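Long-range contact in protein of unknown function with a cupin-like fold (Ralstonia eutropha, PDB 3CJX), which is of unknown function but has a ChrR-like cupin fold, a double-stranded beta-helix that in many relatives holds a metal ion: residues 67-79 with 98-112. Numbering follows the deposited sequence.
Sequences MYTISGCWYYTEY and HQFNTPRDNEGQTEV
F100 lies over one face of the W74 indole as an offset stack, its ring 4.8 Å by centroids from the five-membered ring, planes 27° apart. With CG held between the backbone N and the carbonyl carbon (chi1 71°), the indole keeps that face against F100 and brings NE1 to T69 OG1, to which it donates at 3.0 Å, limiting its rotation. V112 CG1 approaches the same indole obliquely. Y76 is sandwiched: W74 CZ3, from its own segment, sits over the centre of one face and H98 CB over the other, a CH-pi contact of 3.5 Å from CB to ring centroid, and the H98 ring forms an offset stack on Y76. N101 CB makes a CH-pi contact over the Y75 ring, whose edge meets P103 CG.

Backbone pairing is antiparallel at both ends, but 67-71 pairs with 110-112 in one sheet and 73-76 with 100-101 in the other, so each segment crosses between the two sheets of the cupin jelly-roll. A classic beta bulge sets I70 and S71 opposite the single residue E111, with I70 N to E111 O at 2.7 Å; beyond G72 the chain pairs Y75 with N101.

Among side-chain polar bonds, N106 ND2 donates to C73 O (2.9 Å) between the two pairings, nearly within its own amide plane. Beyond the second, T77 OG1 accepts from N101 ND2 (2.8 Å, 160° at the hydrogen) and donates to Q99 OE1 (2.8 Å), while N101 OD1 turns to T55.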
loop_
_atom_site.group_PDB
_atom_site.type_symbol
_atom_site.label_atom_id
_atom_site.label_comp_id
_atom_site.label_asym_id
_atom_site.label_seq_id
_atom_site.Cartn_x
_atom_site.Cartn_y
_atom_site.Cartn_z
HETATM N N MSE A 67 0.750 -7.479 6.706
HETATM C CA MSE A 67 0.076 -6.250 7.096
HETATM C C MSE A 67 -0.181 -6.144 8.582
HETATM O O MSE A 67 -0.661 -7.086 9.204
HETATM C CB MSE A 67 -1.219 -6.118 6.307
HETATM C CG MSE A 67 -2.125 -4.994 6.744
HETATM SE SE MSE A 67 -2.969 -4.164 5.229
HETATM C CE MSE A 67 -3.187 -5.793 4.143
ATOM N N TYR A 68 0.157 -4.968 9.115
ATOM C CA TYR A 68 -0.027 -4.651 10.502
ATOM C C TYR A 68 -0.897 -3.421 10.624
ATOM O O TYR A 68 -0.585 -2.354 10.060
ATOM C CB TYR A 68 1.317 -4.388 11.173
ATOM C CG TYR A 68 1.234 -4.104 12.664
ATOM C CD1 TYR A 68 1.154 -5.146 13.583
ATOM C CD2 TYR A 68 1.274 -2.801 13.145
ATOM C CE1 TYR A 68 1.104 -4.902 14.937
ATOM C CE2 TYR A 68 1.225 -2.538 14.499
ATOM C CZ TYR A 68 1.129 -3.588 15.394
ATOM O OH TYR A 68 1.080 -3.334 16.742
ATOM N N THR A 69 -1.976 -3.581 11.381
ATOM C CA THR A 69 -2.899 -2.500 11.636
ATOM C C THR A 69 -2.478 -1.768 12.888
ATOM O O THR A 69 -2.447 -2.339 13.974
ATOM C CB THR A 69 -4.295 -3.028 11.839
ATOM O OG1 THR A 69 -4.677 -3.765 10.678
ATOM C CG2 THR A 69 -5.271 -1.877 12.080
ATOM N N ILE A 70 -2.158 -0.496 12.734
ATOM C CA ILE A 70 -1.730 0.323 13.864
ATOM C C ILE A 70 -2.997 0.772 14.620
ATOM O O ILE A 70 -3.103 0.658 15.843
ATOM C CB ILE A 70 -0.877 1.527 13.360
ATOM C CG1 ILE A 70 0.350 1.007 12.566
ATOM C CG2 ILE A 70 -0.470 2.475 14.528
ATOM C CD1 ILE A 70 0.958 2.006 11.565
ATOM N N SER A 71 -3.973 1.263 13.869
ATOM C CA SER A 71 -5.203 1.709 14.470
ATOM C C SER A 71 -6.350 1.634 13.487
ATOM O O SER A 71 -6.165 1.447 12.285
ATOM C CB SER A 71 -5.052 3.132 15.034
ATOM O OG SER A 71 -4.544 4.016 14.064
ATOM N N GLY A 72 -7.542 1.753 14.044
ATOM C CA GLY A 72 -8.778 1.731 13.289
ATOM C C GLY A 72 -9.371 0.348 13.201
ATOM O O GLY A 72 -9.240 -0.457 14.118
ATOM N N CYS A 73 -10.045 0.097 12.084
ATOM C CA CYS A 73 -10.669 -1.177 11.835
ATOM C C CYS A 73 -10.896 -1.428 10.343
ATOM O O CYS A 73 -11.247 -0.512 9.580
ATOM C CB CYS A 73 -12.007 -1.259 12.566
ATOM S SG CYS A 73 -12.950 -2.753 12.125
ATOM N N TRP A 74 -10.676 -2.672 9.930
ATOM C CA TRP A 74 -10.956 -3.080 8.565
ATOM C C TRP A 74 -11.170 -4.579 8.506
ATOM O O TRP A 74 -10.754 -5.314 9.406
ATOM C CB TRP A 74 -9.856 -2.662 7.612
ATOM C CG TRP A 74 -8.553 -3.403 7.746
ATOM C CD1 TRP A 74 -7.461 -3.016 8.467
ATOM C CD2 TRP A 74 -8.186 -4.624 7.090
ATOM N NE1 TRP A 74 -6.457 -3.930 8.321
ATOM C CE2 TRP A 74 -6.873 -4.925 7.483
ATOM C CE3 TRP A 74 -8.845 -5.492 6.216
ATOM C CZ2 TRP A 74 -6.194 -6.049 7.023
ATOM C CZ3 TRP A 74 -8.173 -6.620 5.760
ATOM C CH2 TRP A 74 -6.865 -6.891 6.170
ATOM N N TYR A 75 -11.847 -5.027 7.457
ATOM C CA TYR A 75 -12.132 -6.445 7.285
ATOM C C TYR A 75 -12.305 -6.806 5.819
ATOM O O TYR A 75 -12.576 -5.950 4.974
ATOM C CB TYR A 75 -13.411 -6.812 8.030
ATOM C CG TYR A 75 -14.649 -6.177 7.441
ATOM C CD1 TYR A 75 -15.014 -4.874 7.784
ATOM C CD2 TYR A 75 -15.448 -6.867 6.526
ATOM C CE1 TYR A 75 -16.128 -4.275 7.236
ATOM C CE2 TYR A 75 -16.554 -6.269 5.962
ATOM C CZ TYR A 75 -16.892 -4.970 6.330
ATOM O OH TYR A 75 -18.000 -4.347 5.799
ATOM N N TYR A 76 -12.138 -8.084 5.534
ATOM C CA TYR A 76 -12.299 -8.582 4.189
ATOM C C TYR A 76 -13.745 -9.044 4.099
ATOM O O TYR A 76 -14.242 -9.729 4.987
ATOM C CB TYR A 76 -11.322 -9.721 3.851
ATOM C CG TYR A 76 -9.868 -9.330 3.590
ATOM C CD1 TYR A 76 -9.542 -8.261 2.755
ATOM C CD2 TYR A 76 -8.817 -10.120 4.059
ATOM C CE1 TYR A 76 -8.213 -7.934 2.474
ATOM C CE2 TYR A 76 -7.487 -9.815 3.761
ATOM C CZ TYR A 76 -7.195 -8.719 2.975
ATOM O OH TYR A 76 -5.882 -8.394 2.725
ATOM N N THR A 77 -14.423 -8.645 3.030
ATOM C CA THR A 77 -15.825 -9.001 2.791
ATOM C C THR A 77 -16.184 -10.445 3.128
ATOM O O THR A 77 -17.228 -10.724 3.687
ATOM C CB THR A 77 -16.142 -8.833 1.289
ATOM O OG1 THR A 77 -15.805 -7.506 0.874
ATOM C CG2 THR A 77 -17.599 -9.128 1.005
ATOM N N GLU A 78 -15.297 -11.352 2.760
ATOM C CA GLU A 78 -15.480 -12.783 2.915
ATOM C C GLU A 78 -15.364 -13.248 4.377
ATOM O O GLU A 78 -15.968 -14.239 4.753
ATOM C CB GLU A 78 -14.419 -13.511 2.056
ATOM C CG GLU A 78 -14.330 -13.109 0.526
ATOM C CD GLU A 78 -13.572 -11.767 0.174
ATOM O OE1 GLU A 78 -12.979 -11.093 1.057
ATOM O OE2 GLU A 78 -13.587 -11.395 -1.029
ATOM N N TYR A 79 -14.612 -12.517 5.204
ATOM C CA TYR A 79 -14.367 -12.897 6.599
ATOM C C TYR A 79 -14.797 -11.811 7.593
ATOM O O TYR A 79 -13.991 -11.329 8.390
ATOM C CB TYR A 79 -12.882 -13.167 6.769
ATOM C CG TYR A 79 -12.334 -14.267 5.893
ATOM C CD1 TYR A 79 -12.282 -15.586 6.344
ATOM C CD2 TYR A 79 -11.851 -13.997 4.621
ATOM C CE1 TYR A 79 -11.761 -16.603 5.548
ATOM C CE2 TYR A 79 -11.334 -15.008 3.821
ATOM C CZ TYR A 79 -11.286 -16.309 4.298
ATOM O OH TYR A 79 -10.764 -17.331 3.523
ATOM N N HIS A 98 -9.140 -11.149 -2.011
ATOM C CA HIS A 98 -10.090 -10.666 -1.012
ATOM C C HIS A 98 -10.427 -9.222 -1.308
ATOM O O HIS A 98 -9.806 -8.605 -2.161
ATOM C CB HIS A 98 -9.526 -10.784 0.411
ATOM C CG HIS A 98 -9.132 -12.175 0.788
ATOM N ND1 HIS A 98 -7.818 -12.551 0.970
ATOM C CD2 HIS A 98 -9.872 -13.295 0.955
ATOM C CE1 HIS A 98 -7.767 -13.839 1.261
ATOM N NE2 HIS A 98 -8.999 -14.315 1.253
ATOM N N GLN A 99 -11.406 -8.693 -0.577
ATOM C CA GLN A 99 -11.884 -7.322 -0.741
ATOM C C GLN A 99 -11.842 -6.521 0.566
ATOM O O GLN A 99 -12.580 -6.810 1.503
ATOM C CB GLN A 99 -13.311 -7.349 -1.276
ATOM C CG GLN A 99 -13.925 -5.982 -1.388
ATOM C CD GLN A 99 -15.244 -5.987 -2.087
ATOM O OE1 GLN A 99 -16.137 -6.783 -1.777
ATOM N NE2 GLN A 99 -15.395 -5.065 -3.029
ATOM N N PHE A 100 -11.014 -5.482 0.565
ATOM C CA PHE A 100 -10.778 -4.607 1.708
ATOM C C PHE A 100 -11.995 -3.712 1.958
ATOM O O PHE A 100 -12.572 -3.157 1.023
ATOM C CB PHE A 100 -9.526 -3.748 1.418
ATOM C CG PHE A 100 -9.065 -2.891 2.560
ATOM C CD1 PHE A 100 -9.538 -1.590 2.708
ATOM C CD2 PHE A 100 -8.116 -3.357 3.452
ATOM C CE1 PHE A 100 -9.100 -0.788 3.745
ATOM C CE2 PHE A 100 -7.671 -2.570 4.498
ATOM C CZ PHE A 100 -8.149 -1.286 4.649
ATOM N N ASN A 101 -12.379 -3.590 3.221
ATOM C CA ASN A 101 -13.459 -2.719 3.623
ATOM C C ASN A 101 -13.095 -2.006 4.916
ATOM O O ASN A 101 -12.485 -2.622 5.800
ATOM C CB ASN A 101 -14.728 -3.512 3.953
ATOM C CG ASN A 101 -15.320 -4.243 2.763
ATOM O OD1 ASN A 101 -16.106 -3.677 1.997
ATOM N ND2 ASN A 101 -15.032 -5.534 2.670
ATOM N N THR A 102 -13.447 -0.722 5.016
ATOM C CA THR A 102 -13.384 -0.016 6.287
ATOM C C THR A 102 -14.840 0.223 6.613
ATOM O O THR A 102 -15.551 0.832 5.815
ATOM C CB THR A 102 -12.633 1.335 6.284
ATOM O OG1 THR A 102 -13.072 2.155 5.196
ATOM C CG2 THR A 102 -11.133 1.120 6.217
ATOM N N PRO A 103 -15.301 -0.270 7.766
ATOM C CA PRO A 103 -16.696 -0.018 8.153
ATOM C C PRO A 103 -17.066 1.454 8.163
ATOM O O PRO A 103 -16.247 2.285 8.556
ATOM C CB PRO A 103 -16.763 -0.528 9.600
ATOM C CG PRO A 103 -15.636 -1.496 9.731
ATOM C CD PRO A 103 -14.569 -1.067 8.775
ATOM N N ARG A 104 -18.300 1.772 7.771
ATOM C CA ARG A 104 -18.781 3.156 7.835
ATOM C C ARG A 104 -18.753 3.701 9.263
ATOM O O ARG A 104 -18.618 4.910 9.466
ATOM C CB ARG A 104 -20.213 3.275 7.328
ATOM C CG ARG A 104 -20.614 4.728 7.113
ATOM C CD ARG A 104 -21.946 4.917 6.403
ATOM N NE ARG A 104 -23.109 4.485 7.176
ATOM C CZ ARG A 104 -24.365 4.568 6.738
ATOM N NH1 ARG A 104 -24.640 5.060 5.530
ATOM N NH2 ARG A 104 -25.352 4.151 7.512
ATOM N N ASP A 105 -18.838 2.805 10.247
ATOM C CA ASP A 105 -18.920 3.215 11.631
ATOM C C ASP A 105 -17.595 3.529 12.284
ATOM O O ASP A 105 -17.577 3.815 13.473
ATOM C CB ASP A 105 -19.610 2.143 12.460
ATOM C CG ASP A 105 -20.624 1.358 11.669
ATOM O OD1 ASP A 105 -21.770 1.847 11.496
ATOM O OD2 ASP A 105 -20.265 0.234 11.250
ATOM N N ASN A 106 -16.485 3.455 11.559
ATOM C CA ASN A 106 -15.203 3.831 12.151
ATOM C C ASN A 106 -15.273 5.316 12.494
ATOM O O ASN A 106 -15.763 6.097 11.675
ATOM C CB ASN A 106 -14.037 3.615 11.172
ATOM C CG ASN A 106 -13.753 2.157 10.887
ATOM O OD1 ASN A 106 -14.430 1.268 11.389
ATOM N ND2 ASN A 106 -12.748 1.906 10.067
ATOM N N GLU A 107 -14.809 5.716 13.680
ATOM C CA GLU A 107 -14.841 7.130 14.025
ATOM C C GLU A 107 -13.706 7.884 13.323
ATOM O O GLU A 107 -13.817 9.083 13.095
ATOM C CB GLU A 107 -14.805 7.330 15.545
ATOM C CG GLU A 107 -15.343 8.698 16.033
ATOM C CD GLU A 107 -16.842 8.879 15.853
ATOM O OE1 GLU A 107 -17.507 8.008 15.247
ATOM O OE2 GLU A 107 -17.362 9.905 16.338
ATOM N N GLY A 108 -12.642 7.183 12.953
ATOM C CA GLY A 108 -11.548 7.833 12.264
ATOM C C GLY A 108 -10.825 7.013 11.215
ATOM O O GLY A 108 -11.377 6.094 10.605
ATOM N N GLN A 109 -9.566 7.367 11.018
ATOM C CA GLN A 109 -8.761 6.739 10.012
ATOM C C GLN A 109 -8.298 5.398 10.498
ATOM O O GLN A 109 -8.110 5.194 11.694
ATOM C CB GLN A 109 -7.530 7.591 9.699
ATOM C CG GLN A 109 -7.838 8.948 9.100
ATOM C CD GLN A 109 -8.420 8.843 7.734
ATOM O OE1 GLN A 109 -9.578 9.160 7.521
ATOM N NE2 GLN A 109 -7.630 8.334 6.796
ATOM N N THR A 110 -8.116 4.491 9.552
ATOM C CA THR A 110 -7.585 3.179 9.809
ATOM C C THR A 110 -6.178 3.264 9.253
ATOM O O THR A 110 -5.991 3.551 8.068
ATOM C CB THR A 110 -8.429 2.104 9.116
ATOM O OG1 THR A 110 -9.723 2.044 9.745
ATOM C CG2 THR A 110 -7.767 0.749 9.206
ATOM N N GLU A 111 -5.192 3.041 10.115
ATOM C CA GLU A 111 -3.781 3.161 9.759
ATOM C C GLU A 111 -3.073 1.811 9.662
ATOM O O GLU A 111 -3.045 1.046 10.647
ATOM C CB GLU A 111 -3.065 4.003 10.830
ATOM C CG GLU A 111 -3.608 5.422 11.035
ATOM C CD GLU A 111 -3.399 6.330 9.834
ATOM O OE1 GLU A 111 -2.753 5.916 8.862
ATOM O OE2 GLU A 111 -3.873 7.480 9.860
ATOM N N VAL A 112 -2.465 1.513 8.514
ATOM C CA VAL A 112 -1.753 0.232 8.376
ATOM C C VAL A 112 -0.350 0.393 7.815
ATOM O O VAL A 112 -0.017 1.405 7.207
ATOM C CB VAL A 112 -2.508 -0.749 7.473
ATOM C CG1 VAL A 112 -3.944 -0.938 7.956
ATOM C CG2 VAL A 112 -2.498 -0.246 6.061
#